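Local coordinates for protein 3-carboxy-cis,cis-muconate cycloisomerase (Pseudomonas putida, PDB 1RE5) that is a cycloisomerase of the fumarase/aspartase superfamily, a family of mostly helical, tetrameric enzymes, at residues T105-R119 against L217-R230. Residues are numbered along the deposited sequence; the frame is centred on the assembly and turned at random.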
loop_
_atom_site.group_PDB
_atom_site.type_symbol
_atom_site.label_atom_id
_atom_site.label_comp_id
_atom_site.label_asym_id
_atom_site.label_seq_id
_atom_site.Cartn_x
_atom_site.Cartn_y
_atom_site.Cartn_z
ATOM N N THR D 105 10.083 -27.444 15.632
ATOM C CA THR D 105 8.790 -26.820 15.825
ATOM C C THR D 105 8.165 -26.661 14.443
ATOM O O THR D 105 8.860 -26.773 13.440
ATOM C CB THR D 105 8.955 -25.454 16.560
ATOM O OG1 THR D 105 7.669 -24.932 16.902
ATOM C CG2 THR D 105 9.690 -24.454 15.699
ATOM N N SER D 106 6.859 -26.428 14.386
ATOM C CA SER D 106 6.158 -26.264 13.112
ATOM C C SER D 106 6.796 -25.234 12.171
ATOM O O SER D 106 7.024 -25.509 10.986
ATOM C CB SER D 106 4.701 -25.875 13.369
ATOM O OG SER D 106 3.998 -26.918 14.023
ATOM N N GLN D 107 7.090 -24.048 12.694
ATOM C CA GLN D 107 7.686 -23.008 11.864
ATOM C C GLN D 107 9.032 -23.418 11.247
ATOM O O GLN D 107 9.387 -22.949 10.166
ATOM C CB GLN D 107 7.841 -21.702 12.656
ATOM C CG GLN D 107 8.161 -20.514 11.758
ATOM C CD GLN D 107 8.201 -19.196 12.484
ATOM O OE1 GLN D 107 8.426 -18.152 11.875
ATOM N NE2 GLN D 107 7.985 -19.229 13.789
ATOM N N ASP D 108 9.778 -24.285 11.926
ATOM C CA ASP D 108 11.060 -24.735 11.397
ATOM C C ASP D 108 10.826 -25.413 10.058
ATOM O O ASP D 108 11.541 -25.147 9.080
ATOM C CB ASP D 108 11.726 -25.738 12.334
ATOM C CG ASP D 108 12.184 -25.115 13.628
ATOM O OD1 ASP D 108 12.689 -23.979 13.593
ATOM O OD2 ASP D 108 12.058 -25.767 14.685
ATOM N N ALA D 109 9.813 -26.280 10.017
ATOM C CA ALA D 109 9.497 -27.011 8.792
ATOM C C ALA D 109 8.922 -26.095 7.720
ATOM O O ALA D 109 9.275 -26.186 6.542
ATOM C CB ALA D 109 8.521 -28.132 9.091
ATOM N N MET D 110 8.026 -25.211 8.138
ATOM C CA MET D 110 7.396 -24.270 7.226
ATOM C C MET D 110 8.362 -23.242 6.601
ATOM O O MET D 110 8.401 -23.079 5.376
ATOM C CB MET D 110 6.290 -23.551 7.963
ATOM C CG MET D 110 5.210 -24.470 8.438
ATOM S SD MET D 110 3.812 -23.490 8.977
ATOM C CE MET D 110 3.859 -23.834 10.742
ATOM N N ASP D 111 9.134 -22.542 7.428
ATOM C CA ASP D 111 10.064 -21.558 6.892
ATOM C C ASP D 111 11.151 -22.212 6.044
ATOM O O ASP D 111 11.501 -21.712 4.972
ATOM C CB ASP D 111 10.721 -20.743 8.017
ATOM C CG ASP D 111 9.854 -19.587 8.507
ATOM O OD1 ASP D 111 8.756 -19.352 7.947
ATOM O OD2 ASP D 111 10.288 -18.904 9.466
ATOM N N THR D 112 11.702 -23.323 6.515
ATOM C CA THR D 112 12.750 -23.973 5.746
ATOM C C THR D 112 12.188 -24.489 4.438
ATOM O O THR D 112 12.830 -24.366 3.393
ATOM C CB THR D 112 13.393 -25.127 6.515
ATOM O OG1 THR D 112 14.035 -24.614 7.698
ATOM C CG2 THR D 112 14.430 -25.831 5.629
ATOM N N GLY D 113 10.983 -25.054 4.490
ATOM C CA GLY D 113 10.357 -25.555 3.281
ATOM C C GLY D 113 10.205 -24.418 2.284
ATOM O O GLY D 113 10.445 -24.585 1.081
ATOM N N LEU D 114 9.813 -23.251 2.797
ATOM C CA LEU D 114 9.624 -22.041 1.987
ATOM C C LEU D 114 10.963 -21.651 1.366
ATOM O O LEU D 114 11.054 -21.418 0.155
ATOM C CB LEU D 114 9.124 -20.875 2.864
ATOM C CG LEU D 114 8.378 -19.661 2.272
ATOM C CD1 LEU D 114 8.687 -18.439 3.135
ATOM C CD2 LEU D 114 8.786 -19.385 0.838
ATOM N N VAL D 115 12.000 -21.581 2.197
ATOM C CA VAL D 115 13.316 -21.217 1.698
ATOM C C VAL D 115 13.719 -22.138 0.566
ATOM O O VAL D 115 14.335 -21.702 -0.407
ATOM C CB VAL D 115 14.390 -21.261 2.800
ATOM C CG1 VAL D 115 15.768 -21.075 2.188
ATOM C CG2 VAL D 115 14.130 -20.151 3.820
ATOM N N LEU D 116 13.371 -23.414 0.672
ATOM C CA LEU D 116 13.714 -24.330 -0.409
ATOM C C LEU D 116 12.967 -23.903 -1.671
ATOM O O LEU D 116 13.547 -23.869 -2.757
ATOM C CB LEU D 116 13.369 -25.780 -0.039
ATOM C CG LEU D 116 14.261 -26.400 1.051
ATOM C CD1 LEU D 116 13.837 -27.840 1.296
ATOM C CD2 LEU D 116 15.729 -26.333 0.645
ATOM N N GLN D 117 11.688 -23.561 -1.528
ATOM C CA GLN D 117 10.904 -23.130 -2.685
ATOM C C GLN D 117 11.471 -21.832 -3.226
ATOM O O GLN D 117 11.553 -21.631 -4.438
ATOM C CB GLN D 117 9.436 -22.924 -2.314
ATOM C CG GLN D 117 8.775 -24.163 -1.788
ATOM C CD GLN D 117 7.322 -23.944 -1.467
ATOM O OE1 GLN D 117 6.483 -23.880 -2.359
ATOM N NE2 GLN D 117 7.014 -23.815 -0.179
ATOM N N LEU D 118 11.872 -20.950 -2.324
ATOM C CA LEU D 118 12.433 -19.683 -2.745
ATOM C C LEU D 118 13.711 -19.890 -3.543
ATOM O O LEU D 118 13.974 -19.176 -4.507
ATOM C CB LEU D 118 12.694 -18.799 -1.531
ATOM C CG LEU D 118 11.428 -18.265 -0.859
ATOM C CD1 LEU D 118 11.820 -17.305 0.260
ATOM C CD2 LEU D 118 10.549 -17.552 -1.883
ATOM N N ARG D 119 14.509 -20.876 -3.158
ATOM C CA ARG D 119 15.740 -21.115 -3.890
ATOM C C ARG D 119 15.418 -21.550 -5.325
ATOM O O ARG D 119 16.037 -21.068 -6.275
ATOM C CB ARG D 119 16.591 -22.173 -3.189
ATOM C CG ARG D 119 17.911 -22.439 -3.901
ATOM C CD ARG D 119 18.259 -23.917 -3.834
ATOM N NE ARG D 119 19.052 -24.243 -2.653
ATOM C CZ ARG D 119 18.886 -25.336 -1.918
ATOM N NH1 ARG D 119 17.942 -26.219 -2.229
ATOM N NH2 ARG D 119 19.689 -25.552 -0.889
ATOM N N LEU D 217 20.666 -29.962 3.373
ATOM C CA LEU D 217 19.804 -29.195 2.486
ATOM C C LEU D 217 20.577 -28.199 1.637
ATOM O O LEU D 217 20.000 -27.494 0.824
ATOM C CB LEU D 217 18.756 -28.455 3.320
ATOM C CG LEU D 217 17.750 -29.337 4.063
ATOM C CD1 LEU D 217 16.997 -28.504 5.081
ATOM C CD2 LEU D 217 16.794 -29.999 3.059
ATOM N N LYS D 218 21.886 -28.143 1.822
ATOM C CA LYS D 218 22.695 -27.210 1.062
ATOM C C LYS D 218 22.269 -25.772 1.352
ATOM O O LYS D 218 22.162 -24.936 0.448
ATOM C CB LYS D 218 22.573 -27.500 -0.432
ATOM C CG LYS D 218 23.264 -28.781 -0.867
ATOM C CD LYS D 218 23.264 -28.900 -2.390
ATOM C CE LYS D 218 23.994 -30.146 -2.879
ATOM N NZ LYS D 218 23.946 -30.217 -4.378
ATOM N N LEU D 219 22.016 -25.503 2.627
ATOM C CA LEU D 219 21.634 -24.176 3.071
ATOM C C LEU D 219 22.635 -23.728 4.118
ATOM O O LEU D 219 23.225 -24.554 4.814
ATOM C CB LEU D 219 20.250 -24.189 3.716
ATOM C CG LEU D 219 19.044 -24.513 2.849
ATOM C CD1 LEU D 219 17.796 -24.482 3.722
ATOM C CD2 LEU D 219 18.943 -23.507 1.709
ATOM N N THR D 220 22.823 -22.424 4.242
ATOM C CA THR D 220 23.733 -21.910 5.241
ATOM C C THR D 220 23.039 -21.940 6.606
ATOM O O THR D 220 21.809 -21.946 6.698
ATOM C CB THR D 220 24.117 -20.466 4.922
ATOM O OG1 THR D 220 24.686 -20.419 3.615
ATOM C CG2 THR D 220 25.143 -19.934 5.928
ATOM N N LEU D 221 23.839 -21.977 7.662
ATOM C CA LEU D 221 23.330 -21.964 9.012
ATOM C C LEU D 221 23.431 -20.488 9.434
ATOM O O LEU D 221 24.517 -19.901 9.404
ATOM C CB LEU D 221 24.209 -22.843 9.898
ATOM C CG LEU D 221 23.705 -23.040 11.325
ATOM C CD1 LEU D 221 22.405 -23.804 11.280
ATOM C CD2 LEU D 221 24.726 -23.795 12.147
ATOM N N PRO D 222 22.300 -19.862 9.811
ATOM C CA PRO D 222 22.304 -18.451 10.228
ATOM C C PRO D 222 22.932 -18.266 11.608
ATOM O O PRO D 222 23.074 -19.229 12.352
ATOM C CB PRO D 222 20.822 -18.099 10.233
ATOM C CG PRO D 222 20.198 -19.384 10.714
ATOM C CD PRO D 222 20.940 -20.431 9.895
ATOM N N GLU D 223 23.296 -17.039 11.959
ATOM C CA GLU D 223 23.896 -16.801 13.264
ATOM C C GLU D 223 22.948 -17.286 14.366
ATOM O O GLU D 223 23.390 -17.726 15.428
ATOM C CB GLU D 223 24.226 -15.307 13.453
ATOM C CG GLU D 223 23.062 -14.386 13.869
ATOM C CD GLU D 223 22.032 -14.119 12.764
ATOM O OE1 GLU D 223 22.100 -14.731 11.671
ATOM O OE2 GLU D 223 21.136 -13.284 12.998
ATOM N N GLN D 224 21.645 -17.219 14.098
ATOM C CA GLN D 224 20.625 -17.642 15.051
ATOM C C GLN D 224 19.310 -17.865 14.325
ATOM O O GLN D 224 19.150 -17.434 13.188
ATOM C CB GLN D 224 20.420 -16.569 16.123
ATOM C CG GLN D 224 20.109 -15.180 15.579
ATOM C CD GLN D 224 20.189 -14.102 16.657
ATOM O OE1 GLN D 224 20.543 -12.945 16.386
ATOM N NE2 GLN D 224 19.848 -14.475 17.891
ATOM N N PRO D 225 18.356 -18.569 14.964
ATOM C CA PRO D 225 17.051 -18.815 14.331
ATOM C C PRO D 225 16.374 -17.464 14.093
ATOM O O PRO D 225 16.683 -16.493 14.777
ATOM C CB PRO D 225 16.318 -19.650 15.377
ATOM C CG PRO D 225 17.431 -20.424 16.024
ATOM C CD PRO D 225 18.498 -19.368 16.197
ATOM N N TRP D 226 15.454 -17.395 13.137
ATOM C CA TRP D 226 14.780 -16.125 12.848
ATOM C C TRP D 226 13.250 -16.226 12.743
ATOM O O TRP D 226 12.652 -15.675 11.823
ATOM C CB TRP D 226 15.349 -15.514 11.561
ATOM C CG TRP D 226 15.545 -16.526 10.465
ATOM C CD1 TRP D 226 16.544 -17.453 10.378
ATOM C CD2 TRP D 226 14.680 -16.764 9.346
ATOM N NE1 TRP D 226 16.354 -18.256 9.278
ATOM C CE2 TRP D 226 15.218 -17.856 8.627
ATOM C CE3 TRP D 226 13.498 -16.162 8.882
ATOM C CZ2 TRP D 226 14.616 -18.362 7.470
ATOM C CZ3 TRP D 226 12.896 -16.667 7.728
ATOM C CH2 TRP D 226 13.460 -17.759 7.037
ATOM N N HIS D 227 12.621 -16.907 13.700
ATOM C CA HIS D 227 11.167 -17.067 13.689
ATOM C C HIS D 227 10.399 -15.745 13.589
ATOM O O HIS D 227 9.353 -15.689 12.931
ATOM C CB HIS D 227 10.690 -17.823 14.936
ATOM C CG HIS D 227 11.216 -19.219 15.038
ATOM N ND1 HIS D 227 11.199 -20.099 13.977
ATOM C CD2 HIS D 227 11.788 -19.883 16.069
ATOM C CE1 HIS D 227 11.743 -21.244 14.348
ATOM N NE2 HIS D 227 12.110 -21.140 15.612
ATOM N N THR D 228 10.894 -14.692 14.242
ATOM C CA THR D 228 10.207 -13.405 14.199
ATOM C C THR D 228 11.068 -12.233 13.689
ATOM O O THR D 228 10.769 -11.055 13.951
ATOM C CB THR D 228 9.578 -13.052 15.577
ATOM O OG1 THR D 228 10.597 -12.918 16.574
ATOM C CG2 THR D 228 8.623 -14.141 16.007
ATOM N N GLN D 229 12.141 -12.571 12.972
ATOM C CA GLN D 229 13.015 -11.580 12.343
ATOM C C GLN D 229 12.875 -11.945 10.855
ATOM O O GLN D 229 13.613 -12.799 10.341
ATOM C CB GLN D 229 14.463 -11.757 12.804
ATOM C CG GLN D 229 14.738 -11.394 14.274
ATOM C CD GLN D 229 14.469 -9.931 14.608
ATOM O OE1 GLN D 229 14.409 -9.078 13.719
ATOM N NE2 GLN D 229 14.321 -9.635 15.897
ATOM N N ARG D 230 11.931 -11.298 10.169
ATOM C CA ARG D 230 11.643 -11.627 8.775
ATOM C C ARG D 230 12.281 -10.771 7.663
ATOM O O ARG D 230 11.885 -10.881 6.491
ATOM C CB ARG D 230 10.124 -11.632 8.591
ATOM C CG ARG D 230 9.357 -12.026 9.841
ATOM C CD ARG D 230 9.583 -13.473 10.164
ATOM N NE ARG D 230 8.851 -14.343 9.251
ATOM C CZ ARG D 230 9.100 -15.642 9.106
ATOM N NH1 ARG D 230 10.069 -16.217 9.811
ATOM N NH2 ARG D 230 8.379 -16.371 8.267
#
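Arg230 and Asp111 meet end-on in a two-pronged salt bridge, a worked example of how a long helix can fasten an irregular loop at both ends. Arg230 NH1 reaches Asp111 OD2 at 2.7 Å and Arg230 NH2 reaches Asp111 OD1 at 3.0 Å; both bonds are nearly straight and meet the oxygens on their syn sides, though from out of the carboxylate plane. Each oxygen lies in the guanidinium plane, although carboxylate and guanidinium are turned 27° apart. Two bonds of this kind fix the rotation of both groups, and NH2 also forms a salt bridge with Glu323, which shares the guanidinium between two carboxylates.

About two turns beyond Asp111, Arg119 reaches the far end of the loop. With CG anti to the backbone N (chi1 -179°) and the chain bent beyond it, Arg119 NH2 reaches Leu217 O at 2.6 Å, in the carbonyl plane, and Lys218 O at 2.9 Å from above that carbonyl's plane. The grip falls where a Schellman motif ends helix 206-217.

Between these anchors the packing is apolar. Thr112 CG2 rests 3.7 Å from Leu217 CD1, while Leu219 sets CD1 against Leu116 and CD2 against Val115 CG1. The other methyl of Val115, CG2, meets the edge of the Trp226 indole at CH2 (4.1 Å). Nearer the helix start, the His227 ring turns its edge, at CE1, to Asp108 OD1, an oxygen that accepts the backbone N-H of Gly193.

The whole joins the start of helix 106-142 to the connection between helices 206-217 and 231-257, within the elongated, largely helical fold of the fumarase/aspartase superfamily.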